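Local structure of alpha-catenin-like protein hmp-1 (Caenorhabditis elegans, 5H5M) at residues Glu274-Ala279 against Ser330-Arg335; Ala246-Asp251 against Thr360-Ala365; Arg286-Cys291 against Gln320-Phe325; Asp117-Ala122 against Asp238-Val243. The protein binds beta-catenin and actin filaments within the cadherin-catenin complex of adherens junctions, and is required for cell migration and shape change during body enclosure and elongation. All blocks are in the same frame, centred on the assembly; numbering follows the deposited sequence.

Contact 1. Residues Glu274-Ala279 against Ser330-Arg335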
loop_
_atom_site.group_PDB
_atom_site.type_symbol
_atom_site.label_atom_id
_atom_site.label_comp_id
_atom_site.label_asym_id
_atom_site.label_seq_id
_atom_site.Cartn_x
_atom_site.Cartn_y
_atom_site.Cartn_z
ATOM N N GLU A 274 7.150 3.041 -17.817
ATOM C CA GLU A 274 8.481 3.540 -17.482
ATOM C C GLU A 274 8.790 4.873 -18.152
ATOM O O GLU A 274 9.678 4.956 -18.993
ATOM C CB GLU A 274 9.546 2.512 -17.877
ATOM C CG GLU A 274 9.315 1.124 -17.305
ATOM C CD GLU A 274 10.109 0.063 -18.034
ATOM O OE1 GLU A 274 10.486 0.301 -19.200
ATOM O OE2 GLU A 274 10.360 -1.007 -17.444
ATOM N N THR A 275 8.057 5.915 -17.783
ATOM C CA THR A 275 8.336 7.248 -18.301
ATOM C C THR A 275 8.650 8.191 -17.155
ATOM O O THR A 275 8.246 7.953 -16.016
ATOM C CB THR A 275 7.158 7.810 -19.123
ATOM O OG1 THR A 275 5.979 7.855 -18.311
ATOM C CG2 THR A 275 6.899 6.942 -20.343
ATOM N N VAL A 276 9.388 9.252 -17.461
ATOM C CA VAL A 276 9.673 10.293 -16.486
ATOM C C VAL A 276 8.373 10.895 -15.954
ATOM O O VAL A 276 8.235 11.123 -14.751
ATOM C CB VAL A 276 10.550 11.398 -17.094
ATOM C CG1 VAL A 276 10.684 12.568 -16.130
ATOM C CG2 VAL A 276 11.916 10.841 -17.465
ATOM N N ASP A 277 7.417 11.123 -16.853
ATOM C CA ASP A 277 6.129 11.707 -16.487
ATOM C C ASP A 277 5.420 10.915 -15.396
ATOM O O ASP A 277 5.072 11.465 -14.352
ATOM C CB ASP A 277 5.218 11.814 -17.714
ATOM C CG ASP A 277 5.348 13.149 -18.424
ATOM O OD1 ASP A 277 5.645 14.154 -17.746
ATOM O OD2 ASP A 277 5.146 13.194 -19.658
ATOM N N CYS A 278 5.218 9.624 -15.640
ATOM C CA CYS A 278 4.471 8.773 -14.714
ATOM C C CYS A 278 5.242 8.450 -13.441
ATOM O O CYS A 278 4.657 8.388 -12.357
ATOM C CB CYS A 278 4.054 7.475 -15.408
ATOM S SG CYS A 278 2.852 7.718 -16.731
ATOM N N ALA A 279 6.546 8.230 -13.569
ATOM C CA ALA A 279 7.384 7.977 -12.402
ATOM C C ALA A 279 7.331 9.170 -11.457
ATOM O O ALA A 279 7.164 9.004 -10.249
ATOM C CB ALA A 279 8.818 7.684 -12.813
ATOM N N SER A 330 9.649 17.820 -14.520
ATOM C CA SER A 330 8.852 18.299 -15.642
ATOM C C SER A 330 9.734 18.891 -16.733
ATOM O O SER A 330 9.484 18.685 -17.921
ATOM C CB SER A 330 7.831 19.340 -15.174
ATOM O OG SER A 330 7.099 19.856 -16.270
ATOM N N ALA A 331 10.760 19.633 -16.324
ATOM C CA ALA A 331 11.704 20.219 -17.268
ATOM C C ALA A 331 12.476 19.123 -17.998
ATOM O O ALA A 331 12.803 19.258 -19.177
ATOM C CB ALA A 331 12.660 21.162 -16.554
ATOM N N LEU A 332 12.760 18.037 -17.283
ATOM C CA LEU A 332 13.420 16.877 -17.869
ATOM C C LEU A 332 12.486 16.197 -18.864
ATOM O O LEU A 332 12.903 15.798 -19.950
ATOM C CB LEU A 332 13.859 15.900 -16.773
ATOM C CG LEU A 332 14.267 14.469 -17.141
ATOM C CD1 LEU A 332 15.352 14.449 -18.193
ATOM C CD2 LEU A 332 14.728 13.712 -15.901
ATOM N N ALA A 333 11.218 16.078 -18.487
ATOM C CA ALA A 333 10.209 15.489 -19.357
ATOM C C ALA A 333 10.057 16.288 -20.652
ATOM O O ALA A 333 9.937 15.715 -21.736
ATOM C CB ALA A 333 8.875 15.398 -18.630
ATOM N N ASN A 334 10.072 17.613 -20.535
ATOM C CA ASN A 334 9.949 18.479 -21.702
ATOM C C ASN A 334 11.168 18.388 -22.613
ATOM O O ASN A 334 11.043 18.481 -23.833
ATOM C CB ASN A 334 9.723 19.933 -21.278
ATOM C CG ASN A 334 8.367 20.145 -20.631
ATOM O OD1 ASN A 334 7.405 19.439 -20.933
ATOM N ND2 ASN A 334 8.285 21.126 -19.738
ATOM N N ARG A 335 12.345 18.208 -22.023
ATOM C CA ARG A 335 13.564 18.076 -22.814
ATOM C C ARG A 335 13.575 16.761 -23.591
ATOM O O ARG A 335 14.157 16.677 -24.669
ATOM C CB ARG A 335 14.811 18.178 -21.929
ATOM C CG ARG A 335 15.091 19.577 -21.392
ATOM C CD ARG A 335 16.435 19.651 -20.672
ATOM N NE ARG A 335 16.532 18.712 -19.556
ATOM C CZ ARG A 335 16.471 19.064 -18.274
ATOM N NH1 ARG A 335 16.301 20.336 -17.943
ATOM N NH2 ARG A 335 16.572 18.144 -17.321
#

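Contact 2. Residues Ala246-Asp251 against Thr360-Ala365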
loop_
_atom_site.group_PDB
_atom_site.type_symbol
_atom_site.label_atom_id
_atom_site.label_comp_id
_atom_site.label_asym_id
_atom_site.label_seq_id
_atom_site.Cartn_x
_atom_site.Cartn_y
_atom_site.Cartn_z
ATOM N N ALA A 246 10.573 2.538 -0.035
ATOM C CA ALA A 246 11.033 1.524 -0.973
ATOM C C ALA A 246 10.394 1.713 -2.348
ATOM O O ALA A 246 11.027 1.474 -3.373
ATOM C CB ALA A 246 10.733 0.127 -0.435
ATOM N N HIS A 247 9.136 2.141 -2.363
ATOM C CA HIS A 247 8.415 2.320 -3.617
ATOM C C HIS A 247 8.906 3.553 -4.376
ATOM O O HIS A 247 8.933 3.560 -5.605
ATOM C CB HIS A 247 6.911 2.412 -3.358
ATOM C CG HIS A 247 6.256 1.085 -3.120
ATOM N ND1 HIS A 247 4.891 0.930 -3.047
ATOM C CD2 HIS A 247 6.790 -0.150 -2.948
ATOM C CE1 HIS A 247 4.606 -0.347 -2.840
ATOM N NE2 HIS A 247 5.739 -1.019 -2.774
ATOM N N ILE A 248 9.292 4.592 -3.640
ATOM C CA ILE A 248 9.871 5.791 -4.241
ATOM C C ILE A 248 11.171 5.443 -4.971
ATOM O O ILE A 248 11.458 5.979 -6.044
ATOM C CB ILE A 248 10.130 6.883 -3.175
ATOM C CG1 ILE A 248 8.807 7.497 -2.714
ATOM C CG2 ILE A 248 11.027 7.975 -3.722
ATOM C CD1 ILE A 248 8.947 8.457 -1.557
ATOM N N VAL A 249 11.941 4.525 -4.394
ATOM C CA VAL A 249 13.152 4.020 -5.034
ATOM C C VAL A 249 12.813 3.256 -6.316
ATOM O O VAL A 249 13.444 3.466 -7.353
ATOM C CB VAL A 249 13.952 3.107 -4.083
ATOM C CG1 VAL A 249 15.055 2.361 -4.837
ATOM C CG2 VAL A 249 14.528 3.919 -2.931
ATOM N N GLU A 250 11.813 2.379 -6.238
ATOM C CA GLU A 250 11.322 1.648 -7.411
ATOM C C GLU A 250 10.893 2.587 -8.534
ATOM O O GLU A 250 11.231 2.370 -9.700
ATOM C CB GLU A 250 10.140 0.753 -7.042
ATOM C CG GLU A 250 10.471 -0.451 -6.188
ATOM C CD GLU A 250 9.254 -1.333 -5.959
ATOM O OE1 GLU A 250 9.330 -2.256 -5.119
ATOM O OE2 GLU A 250 8.220 -1.101 -6.623
ATOM N N ASP A 251 10.135 3.622 -8.177
ATOM C CA ASP A 251 9.669 4.606 -9.151
ATOM C C ASP A 251 10.834 5.286 -9.859
ATOM O O ASP A 251 10.800 5.482 -11.073
ATOM C CB ASP A 251 8.792 5.663 -8.480
ATOM C CG ASP A 251 7.504 5.093 -7.931
ATOM O OD1 ASP A 251 7.073 4.017 -8.402
ATOM O OD2 ASP A 251 6.920 5.734 -7.030
ATOM N N THR A 360 16.184 12.251 -5.146
ATOM C CA THR A 360 16.857 12.268 -3.851
ATOM C C THR A 360 16.312 13.393 -2.962
ATOM O O THR A 360 16.301 13.274 -1.737
ATOM C CB THR A 360 18.383 12.399 -4.042
ATOM O OG1 THR A 360 18.853 11.281 -4.802
ATOM C CG2 THR A 360 19.110 12.408 -2.716
ATOM N N LEU A 361 15.845 14.471 -3.588
ATOM C CA LEU A 361 15.105 15.521 -2.887
ATOM C C LEU A 361 13.959 14.934 -2.066
ATOM O O LEU A 361 13.864 15.152 -0.858
ATOM C CB LEU A 361 14.541 16.539 -3.882
ATOM C CG LEU A 361 15.225 17.880 -4.153
ATOM C CD1 LEU A 361 16.731 17.741 -4.217
ATOM C CD2 LEU A 361 14.682 18.464 -5.451
ATOM N N VAL A 362 13.088 14.192 -2.742
ATOM C CA VAL A 362 11.934 13.574 -2.105
ATOM C C VAL A 362 12.348 12.470 -1.133
ATOM O O VAL A 362 11.860 12.405 -0.005
ATOM C CB VAL A 362 10.969 12.988 -3.159
ATOM C CG1 VAL A 362 9.839 12.221 -2.490
ATOM C CG2 VAL A 362 10.416 14.093 -4.052
ATOM N N HIS A 363 13.263 11.616 -1.580
ATOM C CA HIS A 363 13.665 10.424 -0.837
ATOM C C HIS A 363 14.356 10.749 0.493
ATOM O O HIS A 363 14.013 10.174 1.529
ATOM C CB HIS A 363 14.581 9.560 -1.711
ATOM C CG HIS A 363 14.839 8.195 -1.156
ATOM N ND1 HIS A 363 16.099 7.763 -0.800
ATOM C CD2 HIS A 363 14.003 7.161 -0.898
ATOM C CE1 HIS A 363 16.028 6.524 -0.347
ATOM N NE2 HIS A 363 14.766 6.136 -0.396
ATOM N N ASP A 364 15.327 11.660 0.460
ATOM C CA ASP A 364 16.013 12.105 1.675
ATOM C C ASP A 364 15.034 12.712 2.672
ATOM O O ASP A 364 15.133 12.477 3.881
ATOM C CB ASP A 364 17.100 13.135 1.352
ATOM C CG ASP A 364 18.394 12.500 0.877
ATOM O OD1 ASP A 364 18.578 11.281 1.069
ATOM O OD2 ASP A 364 19.239 13.232 0.321
ATOM N N ALA A 365 14.099 13.505 2.157
ATOM C CA ALA A 365 13.117 14.173 2.998
ATOM C C ALA A 365 12.219 13.152 3.693
ATOM O O ALA A 365 11.823 13.344 4.842
ATOM C CB ALA A 365 12.289 15.145 2.177
#

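Contact 3. Residues Arg286-Cys291 against Gln320-Phe325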
loop_
_atom_site.group_PDB
_atom_site.type_symbol
_atom_site.label_atom_id
_atom_site.label_comp_id
_atom_site.label_asym_id
_atom_site.label_seq_id
_atom_site.Cartn_x
_atom_site.Cartn_y
_atom_site.Cartn_z
ATOM N N ARG A 286 2.882 9.518 -3.788
ATOM C CA ARG A 286 3.309 8.781 -2.603
ATOM C C ARG A 286 3.859 9.719 -1.531
ATOM O O ARG A 286 3.576 9.554 -0.343
ATOM C CB ARG A 286 4.369 7.740 -2.968
ATOM C CG ARG A 286 3.898 6.638 -3.908
ATOM C CD ARG A 286 4.935 5.524 -3.975
ATOM N NE ARG A 286 4.997 4.884 -5.286
ATOM C CZ ARG A 286 4.242 3.853 -5.657
ATOM N NH1 ARG A 286 3.349 3.341 -4.819
ATOM N NH2 ARG A 286 4.377 3.339 -6.870
ATOM N N ALA A 287 4.647 10.699 -1.961
ATOM C CA ALA A 287 5.241 11.669 -1.050
ATOM C C ALA A 287 4.167 12.466 -0.324
ATOM O O ALA A 287 4.281 12.731 0.874
ATOM C CB ALA A 287 6.180 12.608 -1.807
ATOM N N LEU A 288 3.121 12.845 -1.049
ATOM C CA LEU A 288 2.035 13.614 -0.457
ATOM C C LEU A 288 1.204 12.748 0.491
ATOM O O LEU A 288 0.686 13.236 1.500
ATOM C CB LEU A 288 1.153 14.227 -1.547
ATOM C CG LEU A 288 1.784 15.422 -2.272
ATOM C CD1 LEU A 288 0.870 15.968 -3.365
ATOM C CD2 LEU A 288 2.146 16.516 -1.275
ATOM N N ARG A 289 1.080 11.463 0.169
ATOM C CA ARG A 289 0.411 10.520 1.061
ATOM C C ARG A 289 1.184 10.384 2.373
ATOM O O ARG A 289 0.589 10.332 3.449
ATOM C CB ARG A 289 0.255 9.156 0.385
ATOM C CG ARG A 289 -0.932 9.072 -0.557
ATOM C CD ARG A 289 -2.235 8.924 0.226
ATOM N NE ARG A 289 -2.369 7.580 0.785
ATOM C CZ ARG A 289 -2.949 7.301 1.949
ATOM N NH1 ARG A 289 -3.453 8.272 2.701
ATOM N NH2 ARG A 289 -3.013 6.046 2.366
ATOM N N VAL A 290 2.509 10.337 2.273
ATOM C CA VAL A 290 3.378 10.304 3.445
ATOM C C VAL A 290 3.143 11.535 4.324
ATOM O O VAL A 290 3.057 11.430 5.546
ATOM C CB VAL A 290 4.870 10.229 3.040
ATOM C CG1 VAL A 290 5.781 10.602 4.211
ATOM C CG2 VAL A 290 5.205 8.848 2.514
ATOM N N CYS A 291 3.022 12.700 3.695
ATOM C CA CYS A 291 2.731 13.933 4.425
ATOM C C CYS A 291 1.389 13.858 5.150
ATOM O O CYS A 291 1.295 14.212 6.327
ATOM C CB CYS A 291 2.744 15.140 3.482
ATOM S SG CYS A 291 4.374 15.535 2.795
ATOM N N GLN A 320 8.240 22.283 0.012
ATOM C CA GLN A 320 9.485 22.587 -0.695
ATOM C C GLN A 320 9.928 21.478 -1.649
ATOM O O GLN A 320 9.997 21.687 -2.861
ATOM C CB GLN A 320 10.618 22.873 0.296
ATOM C CG GLN A 320 10.448 24.144 1.113
ATOM C CD GLN A 320 11.606 24.377 2.064
ATOM O OE1 GLN A 320 12.539 23.579 2.127
ATOM N NE2 GLN A 320 11.548 25.471 2.811
ATOM N N ARG A 321 10.234 20.305 -1.099
ATOM C CA ARG A 321 10.847 19.226 -1.872
ATOM C C ARG A 321 9.962 18.733 -3.019
ATOM O O ARG A 321 10.452 18.489 -4.123
ATOM C CB ARG A 321 11.207 18.054 -0.955
ATOM C CG ARG A 321 12.188 18.415 0.158
ATOM C CD ARG A 321 13.534 18.854 -0.397
ATOM N NE ARG A 321 14.449 19.295 0.652
ATOM C CZ ARG A 321 14.693 20.571 0.941
ATOM N NH1 ARG A 321 14.090 21.536 0.259
ATOM N NH2 ARG A 321 15.541 20.887 1.911
ATOM N N VAL A 322 8.666 18.595 -2.759
ATOM C CA VAL A 322 7.730 18.115 -3.771
ATOM C C VAL A 322 7.658 19.058 -4.979
ATOM O O VAL A 322 7.694 18.613 -6.126
ATOM C CB VAL A 322 6.320 17.916 -3.169
ATOM C CG1 VAL A 322 5.279 17.802 -4.258
ATOM C CG2 VAL A 322 6.293 16.675 -2.282
ATOM N N ASP A 323 7.575 20.358 -4.719
ATOM C CA ASP A 323 7.532 21.349 -5.792
ATOM C C ASP A 323 8.842 21.404 -6.573
ATOM O O ASP A 323 8.837 21.425 -7.805
ATOM C CB ASP A 323 7.205 22.734 -5.230
ATOM C CG ASP A 323 5.762 22.856 -4.788
ATOM O OD1 ASP A 323 4.910 22.128 -5.342
ATOM O OD2 ASP A 323 5.478 23.683 -3.895
ATOM N N GLN A 324 9.959 21.435 -5.854
ATOM C CA GLN A 324 11.277 21.465 -6.481
ATOM C C GLN A 324 11.511 20.225 -7.340
ATOM O O GLN A 324 12.119 20.304 -8.406
ATOM C CB GLN A 324 12.377 21.580 -5.421
ATOM C CG GLN A 324 12.344 22.870 -4.621
ATOM C CD GLN A 324 13.290 22.845 -3.433
ATOM O OE1 GLN A 324 14.026 21.877 -3.229
ATOM N NE2 GLN A 324 13.275 23.913 -2.643
ATOM N N PHE A 325 11.028 19.080 -6.866
ATOM C CA PHE A 325 11.141 17.834 -7.614
ATOM C C PHE A 325 10.286 17.864 -8.878
ATOM O O PHE A 325 10.760 17.531 -9.964
ATOM C CB PHE A 325 10.737 16.645 -6.743
ATOM C CG PHE A 325 10.475 15.389 -7.522
ATOM C CD1 PHE A 325 11.525 14.667 -8.072
ATOM C CD2 PHE A 325 9.181 14.934 -7.715
ATOM C CE1 PHE A 325 11.287 13.511 -8.797
ATOM C CE2 PHE A 325 8.937 13.777 -8.441
ATOM C CZ PHE A 325 9.989 13.066 -8.980
#

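Contact 4. Residues Asp117-Ala122 against Asp238-Val243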
loop_
_atom_site.group_PDB
_atom_site.type_symbol
_atom_site.label_atom_id
_atom_site.label_comp_id
_atom_site.label_asym_id
_atom_site.label_seq_id
_atom_site.Cartn_x
_atom_site.Cartn_y
_atom_site.Cartn_z
ATOM N N ASP A 117 1.869 -2.671 0.251
ATOM C CA ASP A 117 2.258 -2.558 -1.158
ATOM C C ASP A 117 1.080 -2.128 -2.023
ATOM O O ASP A 117 1.199 -1.231 -2.858
ATOM C CB ASP A 117 2.798 -3.884 -1.698
ATOM C CG ASP A 117 4.257 -4.102 -1.383
ATOM O OD1 ASP A 117 4.645 -5.275 -1.223
ATOM O OD2 ASP A 117 5.019 -3.115 -1.302
ATOM N N HIS A 118 -0.051 -2.795 -1.816
ATOM C CA HIS A 118 -1.263 -2.525 -2.571
ATOM C C HIS A 118 -1.846 -1.159 -2.220
ATOM O O HIS A 118 -2.250 -0.409 -3.106
ATOM C CB HIS A 118 -2.293 -3.631 -2.323
ATOM C CG HIS A 118 -1.911 -4.956 -2.912
ATOM N ND1 HIS A 118 -0.937 -5.761 -2.362
ATOM C CD2 HIS A 118 -2.364 -5.607 -4.007
ATOM C CE1 HIS A 118 -0.808 -6.854 -3.094
ATOM N NE2 HIS A 118 -1.662 -6.787 -4.098
ATOM N N ILE A 119 -1.879 -0.840 -0.929
ATOM C CA ILE A 119 -2.390 0.446 -0.461
ATOM C C ILE A 119 -1.534 1.597 -0.980
ATOM O O ILE A 119 -2.053 2.647 -1.372
ATOM C CB ILE A 119 -2.446 0.500 1.080
ATOM C CG1 ILE A 119 -3.431 -0.548 1.606
ATOM C CG2 ILE A 119 -2.844 1.889 1.563
ATOM C CD1 ILE A 119 -3.589 -0.544 3.109
ATOM N N SER A 120 -0.221 1.384 -0.994
ATOM C CA SER A 120 0.716 2.384 -1.494
ATOM C C SER A 120 0.436 2.714 -2.959
ATOM O O SER A 120 0.370 3.885 -3.331
ATOM C CB SER A 120 2.161 1.900 -1.320
ATOM O OG SER A 120 3.095 2.853 -1.802
ATOM N N ASP A 121 0.258 1.683 -3.782
ATOM C CA ASP A 121 -0.017 1.869 -5.207
ATOM C C ASP A 121 -1.405 2.454 -5.472
ATOM O O ASP A 121 -1.550 3.414 -6.229
ATOM C CB ASP A 121 0.113 0.540 -5.964
ATOM C CG ASP A 121 1.540 0.020 -6.004
ATOM O OD1 ASP A 121 2.478 0.824 -5.822
ATOM O OD2 ASP A 121 1.724 -1.197 -6.227
ATOM N N ALA A 122 -2.418 1.871 -4.844
ATOM C CA ALA A 122 -3.805 2.158 -5.201
ATOM C C ALA A 122 -4.278 3.538 -4.756
ATOM O O ALA A 122 -5.167 4.119 -5.377
ATOM C CB ALA A 122 -4.719 1.087 -4.623
ATOM N N ASP A 238 4.803 2.615 10.521
ATOM C CA ASP A 238 6.149 2.240 10.106
ATOM C C ASP A 238 6.147 1.417 8.823
ATOM O O ASP A 238 6.987 1.632 7.947
ATOM C CB ASP A 238 6.870 1.467 11.202
ATOM C CG ASP A 238 8.318 1.196 10.848
ATOM O OD1 ASP A 238 8.630 0.055 10.444
ATOM O OD2 ASP A 238 9.138 2.136 10.945
ATOM N N ASP A 239 5.216 0.473 8.720
ATOM C CA ASP A 239 5.040 -0.292 7.489
ATOM C C ASP A 239 4.787 0.637 6.306
ATOM O O ASP A 239 5.398 0.490 5.242
ATOM C CB ASP A 239 3.885 -1.285 7.618
ATOM C CG ASP A 239 4.212 -2.445 8.531
ATOM O OD1 ASP A 239 5.411 -2.723 8.736
ATOM O OD2 ASP A 239 3.267 -3.084 9.037
ATOM N N PHE A 240 3.895 1.604 6.499
ATOM C CA PHE A 240 3.540 2.493 5.405
ATOM C C PHE A 240 4.732 3.331 4.957
ATOM O O PHE A 240 4.950 3.508 3.765
ATOM C CB PHE A 240 2.379 3.410 5.785
ATOM C CG PHE A 240 1.898 4.254 4.641
ATOM C CD1 PHE A 240 1.072 3.714 3.669
ATOM C CD2 PHE A 240 2.295 5.577 4.519
ATOM C CE1 PHE A 240 0.636 4.479 2.605
ATOM C CE2 PHE A 240 1.861 6.348 3.458
ATOM C CZ PHE A 240 1.033 5.797 2.499
ATOM N N LEU A 241 5.507 3.831 5.914
ATOM C CA LEU A 241 6.657 4.663 5.593
ATOM C C LEU A 241 7.792 3.845 4.985
ATOM O O LEU A 241 8.504 4.325 4.103
ATOM C CB LEU A 241 7.147 5.399 6.841
ATOM C CG LEU A 241 6.160 6.396 7.454
ATOM C CD1 LEU A 241 6.826 7.176 8.566
ATOM C CD2 LEU A 241 5.597 7.339 6.398
ATOM N N ALA A 242 7.958 2.610 5.454
ATOM C CA ALA A 242 9.018 1.739 4.952
ATOM C C ALA A 242 8.741 1.319 3.511
ATOM O O ALA A 242 9.645 1.294 2.675
ATOM C CB ALA A 242 9.173 0.512 5.845
ATOM N N VAL A 243 7.484 0.992 3.228
ATOM C CA VAL A 243 7.069 0.626 1.880
ATOM C C VAL A 243 7.069 1.850 0.959
ATOM O O VAL A 243 7.518 1.770 -0.185
ATOM C CB VAL A 243 5.672 -0.034 1.883
ATOM C CG1 VAL A 243 5.118 -0.142 0.473
ATOM C CG2 VAL A 243 5.733 -1.406 2.541
#

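Contact 1. Residues Glu274-Ala279 against Ser330-Arg335
The carboxylate of Asp277 touches the methyl group of Ala333: OD1 makes the approach, 3.6 Å from Ala333 CB, and CG stands farther back. The second flat group, the guanidinium of Arg335, lies along its own helix. One of its faces looks onto the backbone of the preceding turn, with Ala331 O and Leu332 N above the plane but displaced toward the rim, while its NE makes a salt bridge to Glu351 OE1.

Next to the Asp277 contact, on the buried side, is the apolar one. Val276 extends CG1 toward the other helix, and this single methyl meets two partners, Leu332 CG at 4.2 Å and Ala333 CB at 4.2 Å. With CG1 anti to the backbone N (chi1 172°), it falls between Leu332 and Ala333, and the Val276 and Leu332 side chains cross at about a right angle. The small Ala333 lets the backbones come close, with Val276 CA and Ala333 CA 6.0 Å apart. Phe355 of helix 345-374 and Ile259 of helix 237-260 touch both Val276 and Leu332, closing this layer from the other two helices.

Just ahead of Val276, Thr275 serves as N-cap. Its OG1 accepts from Cys278 N at 3.3 Å, a nearly straight bond with an N-H...O angle of 164°, which occupies one of the first-turn amides. A capped helix start packed on an antiparallel neighbour, with side chains from two further helices meeting theirs, is the end layer of a four-helix bundle in the M domain of this alpha-catenin.

Contact 2. Residues Ala246-Asp251 against Thr360-Ala365
Apolar packing carries the buried side of this contact: Ile248 CD1 reaches Val362 CG1 at 4.0 Å. Ile248 has its two branches divided between two partners. CG1 is anti to the carbonyl carbon (chi1 -72°) and carries CD1 out to Val362, whereas the other branch, CG2, goes to the imidazole of His363, 4.2 Å from CD2. Val362 also packs on Ala287 and Phe325, so the two remaining helices close over this inner side.

The methyl-imidazole contacts make up the outer, partly exposed side. Val249 CG2 lies 3.4 Å from His363 NE2, with CD2 and CE1 a little farther off. His363 CG is anti to its backbone N (chi1 -169°), which carries the ring toward the other helix, where Val249 CG2 and Ile248 CG2 meet it obliquely. The axes of the two short segments approach to 10.2 Å, with 168° between their directions, and these antiparallel helices form one side of an up-and-down four-helix bundle of the vinculin/alpha-catenin family. An alanine in place of His363 would remove the ring, and Val249 CG2 and Ile248 CG2 would probably be left facing a gap at the outer edge of the interface.

Polar interactions lie off to the flanks. Asp251 takes no part in the packing; its two oxygens bind different arginines, OD1 with Arg254 NH2 and OD2 with Arg286 NE, so the negative charge of this buried carboxylate is probably balanced. Glu250 OE2 forms a salt bridge to Arg55 NE, and Thr360 OG1 bonds back to Ile356 O in its own helix.

Contact 3. Residues Arg286-Cys291 against Gln320-Phe325
Val322 packs against Ala287 and Leu288 between the two antiparallel arms of a helical hairpin, helices 276-300 and 305-339 of the four-helix bundle. The tight part is small and wholly apolar. Val322 carries the contact: its side chain points at the facing helix, and CG2 approaches Ala287 CB to 4.1 Å. Even at this closest level the CA atoms of Ala287 and Val322 stand 7.4 Å apart, and the two segments together bury just 108 Å². On the inner side Phe325 reaches back across the hairpin to Ala280 and Ile283.

The opposite flank is looser. Leu288 is partly exposed, and of its side chain it is the far end that comes near Val322. Asp323, next along the chain, is exposed and makes no contact with 286-291, though the side chain of Arg284 touches both it and Val322. Gln320 and Gln324 are likewise exposed and make no contact with 286-291. One torsion decides which methyl meets the hairpin partner: with CG1 anti to the backbone N (chi1 164°), CG2 of Val322 is the methyl anti to the carbonyl carbon, and that same CG2 lies 4.3 Å from Leu288 CD2.

Contact 4. Residues Asp117-Ala122 against Asp238-Val243
A steep helix-helix crossing joins the C-terminal end of helix 92-122 to the start of helix 237-260, near the middle of the M domain. The axes of the two short segments pass 9.9 Å apart at a signed angle of -63°, so the contact is confined to a patch, and the side chains that touch in it are all buried.

Val243 is the centre of that patch. Its CG1, anti to the backbone N (chi1 168°), is directed into the other helix and lies 4.0 Å from Ser120 CB and 3.5 Å from Asp117 OD2. The Asp117 and Val243 side chains cross at about a right angle, and the meeting of carboxylate oxygen and methyl is van der Waals only. The polar ends have partners nearby: Asp117 OD2 and Ser120 OG hydrogen-bond to the two nitrogens of His247, NE2 and ND1 respectively, one turn on from Val243. Asp117 OD1 forms a salt bridge to Arg58 NH1, so both carboxylate oxygens are held and the group is probably fixed in its rotation. A second apolar touch, Ile119 CG2 to Phe240 CE1 at 4.5 Å, strikes the ring obliquely.

Helix 142-166 packs on helix 92-122, Val162 and Leu165 against His118 on the side away from helix 237-260, and Ser166 against Ile119. Phe240 packs on Arg289 and Val293, Leu241 on Val290 and Val294, all of helix 276-300.

In the fold
Following the chain from the N terminus, contact 4 comes first: it closes a loop of 115 residues by bringing the start of helix 237-260 back to the end of helix 92-122. Contact 2 opens a few residues later on the same helix and closes a second loop of 108 residues on helix 345-374. Contact 1 is nested inside that loop and contact 3 inside contact 1, both between helices 276-300 and 305-339, their centres about 16 Å apart. None of the loops cross. Contacts 1 to 3 tie four helices into one bundle, and contact 4 joins it to helix 92-122. Arg286 bridges Asp251 and Asp121, linking contact 3 to contacts 2 and 4.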